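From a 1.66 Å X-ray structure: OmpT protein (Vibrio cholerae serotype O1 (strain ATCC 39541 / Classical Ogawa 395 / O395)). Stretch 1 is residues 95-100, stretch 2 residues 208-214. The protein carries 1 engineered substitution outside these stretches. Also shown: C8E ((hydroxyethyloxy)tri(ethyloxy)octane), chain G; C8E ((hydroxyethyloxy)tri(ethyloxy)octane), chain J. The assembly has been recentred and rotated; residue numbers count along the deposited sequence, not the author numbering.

Stretch 1 (95-100) YGADYS
Stretch 2 208-214: ALIGVTY

How do a loop and a strand more than a hundred residues apart meet? Residues 208-214 form an extended strand, with phi between -98 and -135° and psi between 129 and 149°, so CA-to-CB bonds alternate: those of Leu209 and Thr213 point toward the loop, as a CB on Gly211 would, while those of Ile210 and Val212 point away. Residues 95-100 form no regular helix or strand. Tyr95 leaves a preceding helix with positive phi (62/-135), Gly96 is nearly fully extended (175/-165), and Ala97 (-83/70), Asp98 (-129/114), Tyr99 (-110/16) and Ser100 (-80/167) follow. In register, Ala97 lies across from Gly211, their CA atoms 5.2 Å apart; the directions from Gly96 to Tyr99 and from Leu209 to Thr213 differ by 138°. Between them the stretches bury 253 Å², both sides summed, most of it on Tyr99, Ala97, Thr213, Leu209 and Gly211; of these Leu209 alone stays partly exposed.

What polar contact ties them together? The single hydrogen bond across the contact runs from Ala97 N to Thr213 OG1, 2.9 Å long with an angle of 152° at the hydrogen. Thr213 adopts chi1 -60° (m), which places its hydroxyl within reach of the loop backbone; the same oxygen is also hydrogen-bonded elsewhere in the structure. Gly96 CA lies 3.5 Å from Thr213 OG1, and an ideal CB on Gly96 would come within 2.9 Å of that oxygen, a clash that the absence of a side chain avoids.

How does Tyr99 fit against the strand? The CA-to-CB bond of Tyr99 points toward the strand, and with chi1 -56° (m) and chi2 -45° its ring packs beside Leu209 and Gly211. Leu209, at chi1 167° (t) and chi2 66° (p), lays CD2 over one ring face: CD2 is 4.2 Å from the centroid of the Tyr99 ring and 24° off its normal, a CH-pi contact, with Tyr99 CZ and Leu209 CD2 3.8 Å apart. Gly211 N sits at the ring edge, near its plane, and Tyr99 OH approaches Gly211 CA to 3.5 Å. An ideal CB on Gly211 would fall 2.2 Å from Tyr99 OH and 3.2 Å from Ala97 CB, so glycine leaves the room that both need. The small Ala97 methyl can then pack on the strand backbone, its CB 3.6 Å from Gly211 C and 3.8 Å from Val212 N.

What keeps the loop in shape behind this contact? The CA-to-CB bonds of Tyr95 and Asp98 point away from the strand, and their side chains meet each other. Tyr95, at chi1 -153° (t) and chi2 55°, donates from OH to Asp98 OD2 at 2.6 Å. Asp98, at chi1 162° (t) and chi2 37°, accepts at OD1 from Ser100 N (3.0 Å, 161°) and from Ser100 OG (2.6 Å), the serine having chi1 71° (p). One carboxylate thus links the two ends of the stretch, Tyr95 and Ser100. A weak backbone hydrogen bond, Asp98 N to Gly96 O at 2.9 Å, spans the turn at Ala97, whose methyl faces the strand.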

# COMPACT_ATOMS: atom_id res chain seq x y z
N TYR A 95 -0.34 1.89 -6.24
CA TYR A 95 -1.21 0.83 -5.76
C TYR A 95 -1.80 0.00 -6.95
O TYR A 95 -1.01 -0.34 -7.93
CB TYR A 95 -2.27 1.38 -4.75
CG TYR A 95 -2.77 0.35 -3.73
CD1 TYR A 95 -1.86 -0.37 -2.89
CD2 TYR A 95 -4.16 0.10 -3.52
CE1 TYR A 95 -2.29 -1.33 -1.99
CE2 TYR A 95 -4.59 -0.81 -2.51
CZ TYR A 95 -3.67 -1.56 -1.78
OH TYR A 95 -4.09 -2.48 -0.81
N GLY A 96 -3.11 -0.29 -6.91
CA GLY A 96 -3.75 -1.17 -7.96
C GLY A 96 -5.18 -1.42 -7.57
O GLY A 96 -5.70 -0.69 -6.70
N ALA A 97 -5.81 -2.40 -8.19
CA ALA A 97 -7.24 -2.64 -8.09
C ALA A 97 -7.61 -3.44 -6.82
O ALA A 97 -8.07 -4.58 -6.87
CB ALA A 97 -7.80 -3.32 -9.40
N ASP A 98 -7.46 -2.76 -5.67
CA ASP A 98 -7.97 -3.20 -4.39
C ASP A 98 -8.76 -2.02 -3.75
O ASP A 98 -8.11 -0.93 -3.52
CB ASP A 98 -6.83 -3.67 -3.40
CG ASP A 98 -7.33 -3.72 -1.90
OD1 ASP A 98 -8.52 -4.10 -1.66
OD2 ASP A 98 -6.55 -3.34 -0.99
N TYR A 99 -10.08 -2.17 -3.59
CA TYR A 99 -10.96 -1.12 -3.11
C TYR A 99 -11.48 -1.42 -1.71
O TYR A 99 -12.39 -0.75 -1.24
CB TYR A 99 -12.09 -0.90 -4.10
CG TYR A 99 -11.61 -0.58 -5.51
CD1 TYR A 99 -10.57 0.33 -5.76
CD2 TYR A 99 -12.18 -1.23 -6.58
CE1 TYR A 99 -10.07 0.52 -7.05
CE2 TYR A 99 -11.69 -1.03 -7.89
CZ TYR A 99 -10.68 -0.13 -8.13
OH TYR A 99 -10.25 0.07 -9.48
N SER A 100 -10.85 -2.37 -1.01
CA SER A 100 -11.30 -2.75 0.34
C SER A 100 -10.83 -1.79 1.47
O SER A 100 -9.91 -0.96 1.30
CB SER A 100 -10.77 -4.18 0.64
OG SER A 100 -9.36 -4.22 0.83
N ALA A 208 -20.55 3.43 -11.57
CA ALA A 208 -19.69 2.22 -11.39
C ALA A 208 -18.23 2.50 -11.67
O ALA A 208 -17.88 3.32 -12.57
CB ALA A 208 -20.19 1.04 -12.25
N LEU A 209 -17.35 1.77 -10.95
CA LEU A 209 -15.90 1.77 -11.24
C LEU A 209 -15.50 0.31 -11.32
O LEU A 209 -15.90 -0.48 -10.44
CB LEU A 209 -15.14 2.47 -10.11
CG LEU A 209 -13.62 2.28 -10.09
CD1 LEU A 209 -13.06 2.98 -11.33
CD2 LEU A 209 -13.00 2.84 -8.81
N ILE A 210 -14.80 -0.10 -12.40
CA ILE A 210 -14.26 -1.52 -12.43
C ILE A 210 -12.77 -1.48 -12.70
O ILE A 210 -12.31 -0.73 -13.59
CB ILE A 210 -14.93 -2.37 -13.54
CG1 ILE A 210 -16.46 -2.38 -13.28
CG2 ILE A 210 -14.40 -3.80 -13.47
CD1 ILE A 210 -17.29 -3.24 -14.24
N GLY A 211 -12.00 -2.26 -11.96
CA GLY A 211 -10.57 -2.28 -12.12
C GLY A 211 -9.99 -3.69 -12.22
O GLY A 211 -10.47 -4.63 -11.53
N VAL A 212 -8.90 -3.80 -12.98
CA VAL A 212 -8.12 -5.01 -13.08
C VAL A 212 -6.64 -4.70 -12.97
O VAL A 212 -6.13 -3.81 -13.66
CB VAL A 212 -8.40 -5.81 -14.44
CG1 VAL A 212 -7.54 -7.05 -14.52
CG2 VAL A 212 -9.88 -6.09 -14.57
N THR A 213 -5.90 -5.48 -12.17
CA THR A 213 -4.44 -5.40 -12.07
C THR A 213 -3.79 -6.80 -12.24
O THR A 213 -4.22 -7.81 -11.59
CB THR A 213 -3.93 -4.83 -10.71
OG1 THR A 213 -4.43 -3.50 -10.48
CG2 THR A 213 -2.39 -4.91 -10.60
N TYR A 214 -2.80 -6.86 -13.16
CA TYR A 214 -1.89 -7.97 -13.24
C TYR A 214 -0.58 -7.64 -12.51
O TYR A 214 0.02 -6.55 -12.77
CB TYR A 214 -1.59 -8.26 -14.72
CG TYR A 214 -2.70 -8.69 -15.66
CD1 TYR A 214 -3.87 -9.32 -15.20
CD2 TYR A 214 -2.50 -8.66 -17.07
CE1 TYR A 214 -4.90 -9.71 -16.06
CE2 TYR A 214 -3.48 -9.14 -17.92
CZ TYR A 214 -4.66 -9.76 -17.42
OH TYR A 214 -5.63 -10.28 -18.29
C11 C8E G . -11.74 3.04 -2.37
O12 C8E G . -11.60 3.11 -0.93
C13 C8E G . -10.58 2.19 -0.45
C14 C8E G . -10.27 2.40 1.02
O15 C8E G . -9.65 3.71 1.08
C16 C8E G . -9.79 4.48 2.24
C17 C8E G . -8.72 3.93 3.07
O18 C8E G . -7.84 4.92 3.60
C19 C8E G . -6.82 4.65 4.58
C20 C8E G . -5.26 4.46 4.71
O21 C8E G . -4.65 3.85 5.97
C1 C8E J . 4.49 -4.20 -22.85
C2 C8E J . 4.00 -3.39 -21.69
C3 C8E J . 2.75 -2.63 -22.09
C4 C8E J . 1.80 -2.47 -20.92
C5 C8E J . 0.95 -1.22 -21.06
C6 C8E J . -0.53 -1.44 -20.94
C7 C8E J . -1.14 -2.54 -21.80
C8 C8E J . -2.61 -2.17 -22.12
O9 C8E J . -3.30 -1.99 -20.90
C10 C8E J . -4.72 -1.94 -20.89
C11 C8E J . -5.06 -2.10 -19.41
O12 C8E J . -5.38 -3.47 -19.14
C13 C8E J . -5.46 -3.79 -17.76
C14 C8E J . -5.11 -5.24 -17.57
O15 C8E J . -6.12 -6.18 -17.98
C16 C8E J . -6.94 -5.98 -19.09
C17 C8E J . -7.41 -7.35 -19.57
O18 C8E J . -8.82 -7.48 -19.51
C19 C8E J . -9.51 -6.85 -20.57
C20 C8E J . -10.92 -7.10 -20.10
O21 C8E J . -11.28 -6.43 -18.88